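Local coordinates for tetraacyldisaccharide 4'-kinase (Aquifex aeolicus, PDB 4EHX), which probably transfers the gamma-phosphate of ATP to the 4'-position of a tetraacyldisaccharide 1-phosphate, forming lipid IVA in the last step of its pathway, at residues A[200-205]-A[298-303]. Numbering follows the deposited sequence.
Sequences PTFKMF and VKLERE
Phe205 and Lys299 form a hydrogen-bonded antiparallel pair, Phe205 N to Lys299 O at 2.9 Å and Lys299 N to Phe205 O at 2.8 Å, the latter nearly straight. Met204 and Leu300 follow as the non-hydrogen-bonded pair, and Glu301 N donates to Lys203 O (3.0 Å) just past the end of strand 298-300. The type II turn Leu300-Glu303 then swings the chain into helix 303-312, with Arg302 at the N-cap position.

On the face of Met204 and Leu300, CB of Met204 meets Leu300 CD1, while Met204 CG touches Val298 CG1 at 3.9 Å, the Met204 and Val298 side chains crossing at about a right angle. Helix 51-61 covers this cluster through Phe54 and Tyr57. Glu301 lies beside Lys203, pointing the same way, its OE1 3.6 Å from Lys203 CD. Their charged ends do not touch: one water links OE1 to Lys203 N, a second water donates to OE1 and holds NZ weakly, and NZ makes its salt bridge with Glu194. The other carboxylate oxygen, OE2, approaches Phe205 CE1, ring and carboxylate planes 21° apart.

Phe202 turns its ring edge to Glu301 O, 3.4 Å from CD2. Arg302 NH1 sits over one face of that ring; a bend at chi3 (75°) sets the direction of NE, and beyond it NH1 donates a weak bond to Thr201 O (3.0 Å, 129°).

Strand 201-212 also pairs in parallel with strand 182-186, so the contact adds an antiparallel strand beside the parallel strands of a P-loop kinase, with Met204 close to Gly50 of the predicted ATP-binding loop.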
loop_
_atom_site.group_PDB
_atom_site.type_symbol
_atom_site.label_atom_id
_atom_site.label_comp_id
_atom_site.label_asym_id
_atom_site.label_seq_id
_atom_site.Cartn_x
_atom_site.Cartn_y
_atom_site.Cartn_z
ATOM N N PRO A 200 -3.459 -21.272 1.054
ATOM C CA PRO A 200 -2.727 -20.768 2.222
ATOM C C PRO A 200 -3.293 -19.409 2.612
ATOM O O PRO A 200 -3.386 -18.508 1.779
ATOM C CB PRO A 200 -1.300 -20.608 1.700
ATOM C CG PRO A 200 -1.214 -21.555 0.530
ATOM C CD PRO A 200 -2.574 -21.515 -0.097
ATOM N N THR A 201 -3.660 -19.262 3.877
ATOM C CA THR A 201 -4.411 -18.098 4.321
ATOM C C THR A 201 -3.831 -17.586 5.637
ATOM O O THR A 201 -3.534 -18.375 6.530
ATOM C CB THR A 201 -5.906 -18.454 4.478
ATOM O OG1 THR A 201 -6.415 -18.885 3.208
ATOM C CG2 THR A 201 -6.708 -17.252 4.967
ATOM N N PHE A 202 -3.678 -16.270 5.739
ATOM C CA PHE A 202 -2.982 -15.636 6.861
ATOM C C PHE A 202 -3.733 -14.422 7.381
ATOM O O PHE A 202 -3.914 -13.439 6.665
ATOM C CB PHE A 202 -1.600 -15.163 6.409
ATOM C CG PHE A 202 -0.786 -16.239 5.768
ATOM C CD1 PHE A 202 -0.893 -16.478 4.407
ATOM C CD2 PHE A 202 0.048 -17.042 6.533
ATOM C CE1 PHE A 202 -0.153 -17.487 3.812
ATOM C CE2 PHE A 202 0.784 -18.055 5.949
ATOM C CZ PHE A 202 0.682 -18.276 4.586
ATOM N N LYS A 203 -4.146 -14.475 8.635
ATOM C CA LYS A 203 -4.831 -13.341 9.233
ATOM C C LYS A 203 -3.837 -12.250 9.566
ATOM O O LYS A 203 -2.756 -12.518 10.104
ATOM C CB LYS A 203 -5.544 -13.776 10.511
ATOM C CG LYS A 203 -6.793 -14.617 10.277
ATOM C CD LYS A 203 -7.396 -14.958 11.636
ATOM C CE LYS A 203 -8.757 -15.602 11.528
ATOM N NZ LYS A 203 -9.284 -15.784 12.912
ATOM N N MET A 204 -4.215 -11.013 9.272
ATOM C CA MET A 204 -3.329 -9.880 9.496
ATOM C C MET A 204 -3.948 -8.885 10.457
ATOM O O MET A 204 -5.084 -8.448 10.263
ATOM C CB MET A 204 -3.032 -9.185 8.166
ATOM C CG MET A 204 -2.244 -7.888 8.322
ATOM S SD MET A 204 -1.823 -7.171 6.707
ATOM C CE MET A 204 -2.488 -5.513 6.899
ATOM N N PHE A 205 -3.188 -8.545 11.492
ATOM C CA PHE A 205 -3.607 -7.585 12.511
ATOM C C PHE A 205 -2.636 -6.434 12.389
ATOM O O PHE A 205 -1.480 -6.646 12.046
ATOM C CB PHE A 205 -3.487 -8.192 13.919
ATOM C CG PHE A 205 -4.449 -9.326 14.190
ATOM C CD1 PHE A 205 -4.217 -10.592 13.672
ATOM C CD2 PHE A 205 -5.565 -9.130 14.992
ATOM C CE1 PHE A 205 -5.098 -11.642 13.932
ATOM C CE2 PHE A 205 -6.444 -10.176 15.262
ATOM C CZ PHE A 205 -6.214 -11.429 14.727
ATOM N N VAL A 298 2.565 -4.781 11.392
ATOM C CA VAL A 298 1.745 -5.917 11.003
ATOM C C VAL A 298 2.085 -7.097 11.889
ATOM O O VAL A 298 3.253 -7.392 12.134
ATOM C CB VAL A 298 1.974 -6.337 9.525
ATOM C CG1 VAL A 298 1.523 -7.785 9.304
ATOM C CG2 VAL A 298 1.255 -5.387 8.575
ATOM N N LYS A 299 1.054 -7.768 12.375
ATOM C CA LYS A 299 1.234 -9.027 13.065
ATOM C C LYS A 299 0.477 -10.040 12.235
ATOM O O LYS A 299 -0.735 -9.913 12.060
ATOM C CB LYS A 299 0.628 -8.968 14.461
ATOM C CG LYS A 299 1.092 -7.769 15.287
ATOM C CD LYS A 299 2.537 -7.930 15.699
ATOM C CE LYS A 299 2.961 -6.809 16.669
ATOM N NZ LYS A 299 4.394 -6.938 17.044
ATOM N N LEU A 300 1.186 -11.038 11.732
ATOM C CA LEU A 300 0.572 -12.020 10.840
ATOM C C LEU A 300 0.548 -13.405 11.464
ATOM O O LEU A 300 1.578 -13.898 11.900
ATOM C CB LEU A 300 1.370 -12.089 9.540
ATOM C CG LEU A 300 0.662 -12.735 8.342
ATOM C CD1 LEU A 300 -0.306 -11.744 7.753
ATOM C CD2 LEU A 300 1.668 -13.152 7.289
ATOM N N GLU A 301 -0.612 -14.053 11.476
ATOM C CA GLU A 301 -0.695 -15.427 11.958
ATOM C C GLU A 301 0.018 -16.404 11.009
ATOM O O GLU A 301 0.008 -16.209 9.795
ATOM C CB GLU A 301 -2.155 -15.849 12.146
ATOM C CG GLU A 301 -2.870 -15.120 13.255
ATOM C CD GLU A 301 -4.205 -15.757 13.604
ATOM O OE1 GLU A 301 -4.561 -16.784 12.984
ATOM O OE2 GLU A 301 -4.895 -15.229 14.500
ATOM N N ARG A 302 0.639 -17.438 11.572
ATOM C CA ARG A 302 1.302 -18.498 10.785
ATOM C C ARG A 302 2.402 -17.919 9.906
ATOM O O ARG A 302 2.614 -18.359 8.783
ATOM C CB ARG A 302 0.297 -19.246 9.908
ATOM C CG ARG A 302 -0.959 -19.706 10.627
ATOM C CD ARG A 302 -2.033 -20.155 9.632
ATOM N NE ARG A 302 -1.748 -21.467 9.052
ATOM C CZ ARG A 302 -1.603 -21.704 7.750
ATOM N NH1 ARG A 302 -1.716 -20.716 6.872
ATOM N NH2 ARG A 302 -1.347 -22.934 7.326
ATOM N N GLU A 303 3.076 -16.896 10.419
ATOM C CA GLU A 303 4.128 -16.211 9.680
ATOM C C GLU A 303 5.178 -17.166 9.071
ATOM O O GLU A 303 5.635 -16.976 7.932
ATOM C CB GLU A 303 4.765 -15.190 10.622
ATOM C CG GLU A 303 6.137 -14.732 10.285
ATOM C CD GLU A 303 6.530 -13.594 11.191
ATOM O OE1 GLU A 303 6.088 -12.458 10.926
ATOM O OE2 GLU A 303 7.239 -13.846 12.184
HETATM O O HOH W 1 -4.301 -17.146 9.787
HETATM O O HOH W 2 -7.214 -18.219 12.719
#